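Tailspike protein (Acinetobacter phage vB_ApiP_P1, PDB 6E1R) probably recognises and hydrolyses the capsular polysaccharide of its Acinetobacter host as the trimeric tailspike of the phage, this chain being its large C-terminal part. Local coordinates at residues M266-S271 with L292-A297; W276-C281 with S299-V304; L331-G336 with I359-Y364. All coordinates share one frame; numbering follows the deposited sequence.

Contact 1: residues M266-S271 with L292-A297; sequences MIEWDS and LIKCTA
W269 meets C295 with its CG set between its own backbone N and carbonyl carbon (chi1 76°), and the six-membered ring then lies with one face over C295 CB. That carbon stands almost on the ring normal, 3.5 Å from the centroid, a CH-pi contact. C295 SG, placed by a similar first torsion (chi1 62°), adds a sulfur-aromatic contact over that face, 4.1 Å from the same centroid. I293 and A297 extend the contact: I293 CG2 comes within 3.8 Å of W269 CZ3, while A297 CB lies by the NE1 and CZ2 side of the indole. W269 NE1 is bonded to G273 O, just beyond the segment, which fixes the indole's rotation. The backbones run parallel in register, I267 beside I293. L292 O accepts from both M266 N and I267 N, the latter at 3.1 Å, and T296 N reaches W269 O at 3.0 Å. On the face of E268 and K294 the two charged tips do not meet; E268 is bridged to K235, K294 to E290 and D264. Strand 235-239 flanks 267-270 and strand 316-320 flanks 293-297, while strands 273-278 and 301-304 pack against the W269 face inside the parallel beta-helix.

Contact 2: residues W276-C281 with S299-V304; sequences WHFFAC and SPIMFV
The imidazole of H277 carries the methyl of selenomethionine M302 over one face, CE lying 3.6 Å from the ring centroid, while M302 N meets the ring at its edge. M302 N donates a bent bond of 3.1 Å to H277 ND1, lying in the ring plane. The selenomethionine reaches over the face because its chain bends at the last torsion (chi3 -52°), which turns CE back to the ring. The rings of F278 and F303 lie side by side and near parallel, at 10°, yet are slid so far that they barely overlap; F278 CD1 and F303 CE2 make the closest approach, 3.5 Å. F279 CD2 rests beside V304 CB on the same face of the sheet as H277 and M302, where F279 packs on both other subunits and V304 on F279 of the third. Between the side chains the parallel backbones are joined by F278 N to M302 O, V304 N to F278 O at 2.9 Å, and A280 N to V304 O at 2.8 Å. Since ND1 accepts from M302 N while NE2 is bonded to Q275 OE1, the imidazole is held at both nitrogens; this pattern is consistent with a proton on NE2, and it fixes the ring's rotation within a buried setting.

Contact 3: residues L331-G336 with I359-Y364; sequences LIKFQG and IFEGCY
K333 passes across I359 and on to E361. Its CB leaves the strand on the face shared with I359, CG lies 3.8 Å from I359 CG2, and CE comes within 3.5 Å of E361 OE1. At the tip, NZ forms a weak salt bridge of 3.4 Å to E361 OE1, and a water that accepts from NZ lies by E361 OE1 as well. The reach depends on an extended chain whose CG is anti to the backbone N (chi1 -176°). NZ also makes a weak bond to Q335 OE1, but its stronger partner is E361 of the second subunit, just as E361 OE2 binds K333 of the third. On the reverse face, F334 and F360 lie side by side with F334 CD2 3.5 Å above the F360 ring, offset toward its rim. C363 SG lies 3.7 Å from F334 CB. The parallel backbones are regularly paired: F334 N to I359 O at 2.8 Å and E361 N to F334 O at 3.0 Å, both nearly straight at the hydrogen. Strand 301-304 borders 331-335 and strand 385-389 borders 359-361; strand 346-350 packs under both phenylalanines from within the coil, while the K333 face looks onto the other subunits.

All three contacts join parallel strands on successive coils of a right-handed beta-helix, and all are largely buried, but by different surroundings. Contacts 1 and 2 share the interior only on the side of W269, I267, I293, W276, F278, I301 and F303: strands 267-270 and 293-297 are followed in the chain by 273-278 and 301-304, and the indoles of W269 and W276 stack between them. Contacts 2 and 3 lie on one face of the coil, linked by F303 to K333 and Q335 backbone bonds and by F303 packing on F334, which continues a phenylalanine ladder. Contact 1 touches no other subunit, and its charges find partners within the chain. Contact 2 meets both other subunits mainly through apolar groups, whereas contact 3 buries a charged network at the trimer interface.

Contact 1: residues M266-S271 with L292-A297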
loop_
_atom_site.group_PDB
_atom_site.type_symbol
_atom_site.label_atom_id
_atom_site.label_comp_id
_atom_site.label_asym_id
_atom_site.label_seq_id
_atom_site.Cartn_x
_atom_site.Cartn_y
_atom_site.Cartn_z
HETATM N N MSE A 266 11.062 0.120 -20.778
HETATM C CA MSE A 266 11.919 -0.434 -19.739
HETATM C C MSE A 266 11.387 -1.786 -19.277
HETATM O O MSE A 266 12.139 -2.750 -19.145
HETATM C CB MSE A 266 12.019 0.534 -18.558
HETATM C CG MSE A 266 13.122 0.205 -17.566
HETATM SE SE MSE A 266 14.895 0.186 -18.386
HETATM C CE MSE A 266 15.957 0.591 -16.801
ATOM N N ILE A 267 10.080 -1.847 -19.040
ATOM C CA ILE A 267 9.402 -3.060 -18.601
ATOM C C ILE A 267 8.305 -3.382 -19.604
ATOM O O ILE A 267 7.569 -2.489 -20.039
ATOM C CB ILE A 267 8.825 -2.904 -17.179
ATOM C CG1 ILE A 267 9.921 -2.466 -16.207
ATOM C CG2 ILE A 267 8.189 -4.204 -16.713
ATOM C CD1 ILE A 267 9.420 -2.165 -14.813
ATOM N N GLU A 268 8.196 -4.657 -19.972
ATOM C CA GLU A 268 7.237 -5.083 -20.981
ATOM C C GLU A 268 6.752 -6.490 -20.673
ATOM O O GLU A 268 7.551 -7.371 -20.342
ATOM C CB GLU A 268 7.852 -5.042 -22.385
ATOM C CG GLU A 268 6.922 -5.526 -23.486
ATOM C CD GLU A 268 7.556 -5.454 -24.862
ATOM O OE1 GLU A 268 8.799 -5.371 -24.942
ATOM O OE2 GLU A 268 6.811 -5.482 -25.864
ATOM N N TRP A 269 5.442 -6.693 -20.783
ATOM C CA TRP A 269 4.861 -8.024 -20.703
ATOM C C TRP A 269 3.551 -8.034 -21.477
ATOM O O TRP A 269 2.903 -6.996 -21.638
ATOM C CB TRP A 269 4.638 -8.476 -19.252
ATOM C CG TRP A 269 3.458 -7.855 -18.565
ATOM C CD1 TRP A 269 2.183 -8.341 -18.530
ATOM C CD2 TRP A 269 3.452 -6.658 -17.777
ATOM N NE1 TRP A 269 1.380 -7.511 -17.787
ATOM C CE2 TRP A 269 2.134 -6.471 -17.313
ATOM C CE3 TRP A 269 4.429 -5.721 -17.428
ATOM C CZ2 TRP A 269 1.769 -5.386 -16.517
ATOM C CZ3 TRP A 269 4.064 -4.643 -16.636
ATOM C CH2 TRP A 269 2.745 -4.485 -16.191
ATOM N N ASP A 270 3.177 -9.210 -21.966
ATOM C CA ASP A 270 2.009 -9.350 -22.829
ATOM C C ASP A 270 1.093 -10.437 -22.271
ATOM O O ASP A 270 1.142 -10.789 -21.084
ATOM C CB ASP A 270 2.448 -9.642 -24.271
ATOM C CG ASP A 270 3.278 -10.913 -24.388
ATOM O OD1 ASP A 270 3.497 -11.591 -23.362
ATOM O OD2 ASP A 270 3.713 -11.236 -25.514
ATOM N N SER A 271 0.238 -10.979 -23.141
ATOM C CA SER A 271 -0.669 -12.082 -22.827
ATOM C C SER A 271 -1.646 -11.739 -21.708
ATOM O O SER A 271 -2.169 -12.640 -21.044
ATOM C CB SER A 271 0.109 -13.356 -22.476
ATOM O OG SER A 271 0.984 -13.718 -23.529
ATOM N N LEU A 292 7.785 4.029 -20.451
ATOM C CA LEU A 292 8.551 3.303 -19.445
ATOM C C LEU A 292 8.001 1.898 -19.248
ATOM O O LEU A 292 8.767 0.949 -19.046
ATOM C CB LEU A 292 8.553 4.066 -18.120
ATOM C CG LEU A 292 9.160 5.469 -18.125
ATOM C CD1 LEU A 292 9.155 6.044 -16.721
ATOM C CD2 LEU A 292 10.568 5.450 -18.696
ATOM N N ILE A 293 6.678 1.747 -19.304
ATOM C CA ILE A 293 6.012 0.461 -19.144
ATOM C C ILE A 293 5.025 0.312 -20.295
ATOM O O ILE A 293 4.009 1.017 -20.341
ATOM C CB ILE A 293 5.293 0.342 -17.793
ATOM C CG1 ILE A 293 6.278 0.542 -16.640
ATOM C CG2 ILE A 293 4.601 -1.007 -17.675
ATOM C CD1 ILE A 293 5.623 0.553 -15.280
ATOM N N LYS A 294 5.320 -0.596 -21.221
ATOM C CA LYS A 294 4.424 -0.941 -22.320
ATOM C C LYS A 294 3.959 -2.373 -22.096
ATOM O O LYS A 294 4.767 -3.306 -22.154
ATOM C CB LYS A 294 5.110 -0.807 -23.675
ATOM C CG LYS A 294 4.218 -1.250 -24.826
ATOM C CD LYS A 294 5.000 -1.489 -26.101
ATOM C CE LYS A 294 5.549 -0.203 -26.655
ATOM N NZ LYS A 294 6.196 -0.410 -27.984
ATOM N N CYS A 295 2.667 -2.552 -21.841
ATOM C CA CYS A 295 2.165 -3.860 -21.453
ATOM C C CYS A 295 0.797 -4.123 -22.064
ATOM O O CYS A 295 -0.053 -3.230 -22.121
ATOM C CB CYS A 295 2.078 -3.985 -19.927
ATOM S SG CYS A 295 0.935 -2.819 -19.151
ATOM N N THR A 296 0.605 -5.356 -22.526
ATOM C CA THR A 296 -0.713 -5.897 -22.849
ATOM C C THR A 296 -1.139 -6.675 -21.610
ATOM O O THR A 296 -0.813 -7.852 -21.451
ATOM C CB THR A 296 -0.667 -6.779 -24.092
ATOM O OG1 THR A 296 -0.190 -6.015 -25.207
ATOM C CG2 THR A 296 -2.048 -7.334 -24.411
ATOM N N ALA A 297 -1.846 -5.999 -20.708
ATOM C CA ALA A 297 -2.093 -6.522 -19.375
ATOM C C ALA A 297 -3.572 -6.461 -19.026
ATOM O O ALA A 297 -4.363 -5.762 -19.664
ATOM C CB ALA A 297 -1.292 -5.749 -18.319
HETATM O O HOH W 1 2.688 -6.460 -24.992
#

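Contact 2: residues W276-C281 with S299-V304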
loop_
_atom_site.group_PDB
_atom_site.type_symbol
_atom_site.label_atom_id
_atom_site.label_comp_id
_atom_site.label_asym_id
_atom_site.label_seq_id
_atom_site.Cartn_x
_atom_site.Cartn_y
_atom_site.Cartn_z
ATOM N N TRP A 276 1.110 -6.761 -11.611
ATOM C CA TRP A 276 2.457 -6.196 -11.591
ATOM C C TRP A 276 2.386 -4.911 -10.773
ATOM O O TRP A 276 1.800 -3.919 -11.220
ATOM C CB TRP A 276 2.966 -5.911 -13.002
ATOM C CG TRP A 276 3.307 -7.117 -13.832
ATOM C CD1 TRP A 276 2.465 -8.127 -14.199
ATOM C CD2 TRP A 276 4.575 -7.414 -14.433
ATOM N NE1 TRP A 276 3.134 -9.042 -14.978
ATOM C CE2 TRP A 276 4.431 -8.627 -15.136
ATOM C CE3 TRP A 276 5.820 -6.777 -14.436
ATOM C CZ2 TRP A 276 5.484 -9.214 -15.837
ATOM C CZ3 TRP A 276 6.865 -7.362 -15.131
ATOM C CH2 TRP A 276 6.689 -8.569 -15.820
ATOM N N HIS A 277 2.972 -4.924 -9.578
ATOM C CA HIS A 277 2.897 -3.787 -8.673
ATOM C C HIS A 277 4.296 -3.355 -8.255
ATOM O O HIS A 277 5.237 -4.152 -8.259
ATOM C CB HIS A 277 2.047 -4.112 -7.439
ATOM C CG HIS A 277 0.646 -4.523 -7.768
ATOM N ND1 HIS A 277 -0.223 -3.710 -8.465
ATOM C CD2 HIS A 277 -0.036 -5.663 -7.504
ATOM C CE1 HIS A 277 -1.379 -4.330 -8.613
ATOM N NE2 HIS A 277 -1.293 -5.516 -8.038
ATOM N N PHE A 278 4.419 -2.079 -7.890
ATOM C CA PHE A 278 5.706 -1.449 -7.608
ATOM C C PHE A 278 5.607 -0.673 -6.301
ATOM O O PHE A 278 4.949 0.371 -6.244
ATOM C CB PHE A 278 6.125 -0.529 -8.756
ATOM C CG PHE A 278 6.221 -1.225 -10.085
ATOM C CD1 PHE A 278 5.101 -1.385 -10.885
ATOM C CD2 PHE A 278 7.434 -1.715 -10.536
ATOM C CE1 PHE A 278 5.189 -2.028 -12.104
ATOM C CE2 PHE A 278 7.530 -2.356 -11.757
ATOM C CZ PHE A 278 6.406 -2.513 -12.541
ATOM N N PHE A 279 6.262 -1.178 -5.257
ATOM C CA PHE A 279 6.268 -0.540 -3.943
ATOM C C PHE A 279 7.562 0.250 -3.782
ATOM O O PHE A 279 8.648 -0.335 -3.711
ATOM C CB PHE A 279 6.127 -1.579 -2.833
ATOM C CG PHE A 279 4.769 -2.216 -2.761
ATOM C CD1 PHE A 279 4.461 -3.314 -3.545
ATOM C CD2 PHE A 279 3.800 -1.716 -1.906
ATOM C CE1 PHE A 279 3.211 -3.903 -3.479
ATOM C CE2 PHE A 279 2.549 -2.299 -1.836
ATOM C CZ PHE A 279 2.255 -3.395 -2.623
ATOM N N ALA A 280 7.440 1.578 -3.724
ATOM C CA ALA A 280 8.565 2.473 -3.439
ATOM C C ALA A 280 9.706 2.291 -4.439
ATOM O O ALA A 280 10.883 2.390 -4.089
ATOM C CB ALA A 280 9.065 2.289 -2.005
ATOM N N CYS A 281 9.357 2.035 -5.696
ATOM C CA CYS A 281 10.365 1.851 -6.727
ATOM C C CYS A 281 10.811 3.199 -7.291
ATOM O O CYS A 281 10.182 4.237 -7.076
ATOM C CB CYS A 281 9.838 0.947 -7.839
ATOM S SG CYS A 281 9.543 -0.757 -7.317
ATOM N N SER A 299 -5.975 -6.776 -15.032
ATOM C CA SER A 299 -5.897 -6.529 -13.592
ATOM C C SER A 299 -5.206 -5.192 -13.332
ATOM O O SER A 299 -4.519 -4.665 -14.217
ATOM C CB SER A 299 -5.178 -7.675 -12.869
ATOM O OG SER A 299 -6.062 -8.752 -12.620
ATOM N N PRO A 300 -5.365 -4.606 -12.147
ATOM C CA PRO A 300 -4.798 -3.277 -11.900
ATOM C C PRO A 300 -3.279 -3.286 -11.818
ATOM O O PRO A 300 -2.636 -4.312 -11.586
ATOM C CB PRO A 300 -5.412 -2.875 -10.556
ATOM C CG PRO A 300 -5.707 -4.171 -9.899
ATOM C CD PRO A 300 -6.172 -5.065 -11.003
ATOM N N ILE A 301 -2.711 -2.100 -12.024
ATOM C CA ILE A 301 -1.284 -1.848 -11.869
ATOM C C ILE A 301 -1.137 -0.695 -10.885
ATOM O O ILE A 301 -1.662 0.399 -11.125
ATOM C CB ILE A 301 -0.606 -1.518 -13.207
ATOM C CG1 ILE A 301 -0.839 -2.645 -14.215
ATOM C CG2 ILE A 301 0.882 -1.270 -13.004
ATOM C CD1 ILE A 301 -0.325 -2.333 -15.603
HETATM N N MSE A 302 -0.435 -0.936 -9.783
HETATM C CA MSE A 302 -0.340 0.068 -8.729
HETATM C C MSE A 302 1.095 0.460 -8.393
HETATM O O MSE A 302 1.994 -0.380 -8.366
HETATM C CB MSE A 302 -1.035 -0.431 -7.463
HETATM C CG MSE A 302 -2.496 -0.781 -7.653
HETATM SE SE MSE A 302 -3.309 -1.376 -5.990
HETATM C CE MSE A 302 -2.021 -2.758 -5.501
ATOM N N PHE A 303 1.292 1.749 -8.132
ATOM C CA PHE A 303 2.566 2.289 -7.668
ATOM C C PHE A 303 2.345 2.852 -6.272
ATOM O O PHE A 303 1.725 3.910 -6.116
ATOM C CB PHE A 303 3.095 3.366 -8.616
ATOM C CG PHE A 303 3.365 2.874 -10.008
ATOM C CD1 PHE A 303 2.358 2.852 -10.958
ATOM C CD2 PHE A 303 4.630 2.435 -10.367
ATOM C CE1 PHE A 303 2.605 2.404 -12.239
ATOM C CE2 PHE A 303 4.884 1.983 -11.648
ATOM C CZ PHE A 303 3.869 1.967 -12.584
ATOM N N VAL A 304 2.845 2.151 -5.261
ATOM C CA VAL A 304 2.661 2.546 -3.866
ATOM C C VAL A 304 3.977 3.176 -3.419
ATOM O O VAL A 304 4.910 2.493 -2.990
ATOM C CB VAL A 304 2.253 1.364 -2.985
ATOM C CG1 VAL A 304 2.010 1.825 -1.558
ATOM C CG2 VAL A 304 1.008 0.686 -3.547
#

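Contact 3: residues L331-G336 with I359-Y364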
loop_
_atom_site.group_PDB
_atom_site.type_symbol
_atom_site.label_atom_id
_atom_site.label_comp_id
_atom_site.label_asym_id
_atom_site.label_seq_id
_atom_site.Cartn_x
_atom_site.Cartn_y
_atom_site.Cartn_z
ATOM N N LEU A 331 -7.648 -0.283 -13.401
ATOM C CA LEU A 331 -7.153 0.851 -12.638
ATOM C C LEU A 331 -5.633 0.874 -12.654
ATOM O O LEU A 331 -4.986 -0.162 -12.479
ATOM C CB LEU A 331 -7.654 0.798 -11.190
ATOM C CG LEU A 331 -7.010 1.784 -10.217
ATOM C CD1 LEU A 331 -7.319 3.212 -10.630
ATOM C CD2 LEU A 331 -7.474 1.517 -8.793
ATOM N N ILE A 332 -5.072 2.061 -12.865
ATOM C CA ILE A 332 -3.653 2.320 -12.661
ATOM C C ILE A 332 -3.559 3.402 -11.595
ATOM O O ILE A 332 -3.914 4.562 -11.846
ATOM C CB ILE A 332 -2.943 2.746 -13.951
ATOM C CG1 ILE A 332 -2.993 1.617 -14.984
ATOM C CG2 ILE A 332 -1.501 3.137 -13.657
ATOM C CD1 ILE A 332 -2.283 1.945 -16.280
ATOM N N LYS A 333 -3.089 3.030 -10.408
ATOM C CA LYS A 333 -3.054 3.930 -9.264
ATOM C C LYS A 333 -1.630 4.403 -9.016
ATOM O O LYS A 333 -0.710 3.588 -8.894
ATOM C CB LYS A 333 -3.607 3.250 -8.009
ATOM C CG LYS A 333 -3.676 4.177 -6.805
ATOM C CD LYS A 333 -4.378 3.527 -5.625
ATOM C CE LYS A 333 -4.552 4.517 -4.481
ATOM N NZ LYS A 333 -5.215 3.903 -3.297
ATOM N N PHE A 334 -1.456 5.718 -8.946
ATOM C CA PHE A 334 -0.193 6.343 -8.561
ATOM C C PHE A 334 -0.398 6.889 -7.150
ATOM O O PHE A 334 -0.847 8.022 -6.965
ATOM C CB PHE A 334 0.199 7.441 -9.545
ATOM C CG PHE A 334 0.476 6.941 -10.934
ATOM C CD1 PHE A 334 1.729 6.465 -11.278
ATOM C CD2 PHE A 334 -0.520 6.946 -11.896
ATOM C CE1 PHE A 334 1.982 6.005 -12.556
ATOM C CE2 PHE A 334 -0.271 6.486 -13.175
ATOM C CZ PHE A 334 0.980 6.015 -13.505
ATOM N N GLN A 335 -0.072 6.071 -6.153
ATOM C CA GLN A 335 -0.319 6.400 -4.749
ATOM C C GLN A 335 0.942 7.021 -4.160
ATOM O O GLN A 335 1.895 6.317 -3.819
ATOM C CB GLN A 335 -0.749 5.158 -3.974
ATOM C CG GLN A 335 -1.023 5.413 -2.503
ATOM C CD GLN A 335 -1.632 4.212 -1.804
ATOM O OE1 GLN A 335 -2.188 3.321 -2.446
ATOM N NE2 GLN A 335 -1.529 4.182 -0.480
ATOM N N GLY A 336 0.943 8.348 -4.047
ATOM C CA GLY A 336 2.036 9.067 -3.421
ATOM C C GLY A 336 3.353 8.955 -4.160
ATOM O O GLY A 336 4.373 8.590 -3.568
ATOM N N ILE A 359 -5.935 6.818 -10.915
ATOM C CA ILE A 359 -6.012 7.461 -9.611
ATOM C C ILE A 359 -4.655 8.088 -9.323
ATOM O O ILE A 359 -3.632 7.392 -9.325
ATOM C CB ILE A 359 -6.408 6.475 -8.501
ATOM C CG1 ILE A 359 -7.888 6.103 -8.623
ATOM C CG2 ILE A 359 -6.119 7.069 -7.131
ATOM C CD1 ILE A 359 -8.370 5.154 -7.548
ATOM N N PHE A 360 -4.649 9.395 -9.085
ATOM C CA PHE A 360 -3.456 10.129 -8.673
ATOM C C PHE A 360 -3.717 10.617 -7.254
ATOM O O PHE A 360 -4.464 11.576 -7.043
ATOM C CB PHE A 360 -3.154 11.280 -9.627
ATOM C CG PHE A 360 -2.693 10.837 -10.986
ATOM C CD1 PHE A 360 -3.608 10.469 -11.961
ATOM C CD2 PHE A 360 -1.343 10.798 -11.293
ATOM C CE1 PHE A 360 -3.183 10.061 -13.213
ATOM C CE2 PHE A 360 -0.911 10.394 -12.543
ATOM C CZ PHE A 360 -1.833 10.025 -13.504
ATOM N N GLU A 361 -3.101 9.948 -6.284
ATOM C CA GLU A 361 -3.366 10.171 -4.866
ATOM C C GLU A 361 -2.117 10.760 -4.220
ATOM O O GLU A 361 -1.147 10.045 -3.955
ATOM C CB GLU A 361 -3.783 8.865 -4.199
ATOM C CG GLU A 361 -4.308 9.012 -2.788
ATOM C CD GLU A 361 -4.652 7.672 -2.173
ATOM O OE1 GLU A 361 -5.736 7.133 -2.482
ATOM O OE2 GLU A 361 -3.828 7.147 -1.399
ATOM N N GLY A 362 -2.148 12.067 -3.968
ATOM C CA GLY A 362 -1.064 12.726 -3.269
ATOM C C GLY A 362 0.233 12.839 -4.036
ATOM O O GLY A 362 1.282 13.040 -3.421
ATOM N N CYS A 363 0.198 12.732 -5.362
ATOM C CA CYS A 363 1.418 12.838 -6.147
ATOM C C CYS A 363 1.972 14.261 -6.097
ATOM O O CYS A 363 1.253 15.232 -5.845
ATOM C CB CYS A 363 1.164 12.414 -7.593
ATOM S SG CYS A 363 0.661 10.686 -7.772
ATOM N N TYR A 364 3.274 14.375 -6.357
ATOM C CA TYR A 364 3.986 15.634 -6.180
ATOM C C TYR A 364 5.088 15.743 -7.222
ATOM O O TYR A 364 5.907 14.828 -7.354
ATOM C CB TYR A 364 4.575 15.717 -4.765
ATOM C CG TYR A 364 5.246 17.028 -4.423
ATOM C CD1 TYR A 364 6.583 17.249 -4.726
ATOM C CD2 TYR A 364 4.549 18.036 -3.771
ATOM C CE1 TYR A 364 7.202 18.444 -4.407
ATOM C CE2 TYR A 364 5.159 19.234 -3.447
ATOM C CZ TYR A 364 6.485 19.432 -3.765
ATOM O OH TYR A 364 7.096 20.622 -3.442
HETATM O O HOH W 2 -7.089 4.932 -1.130
#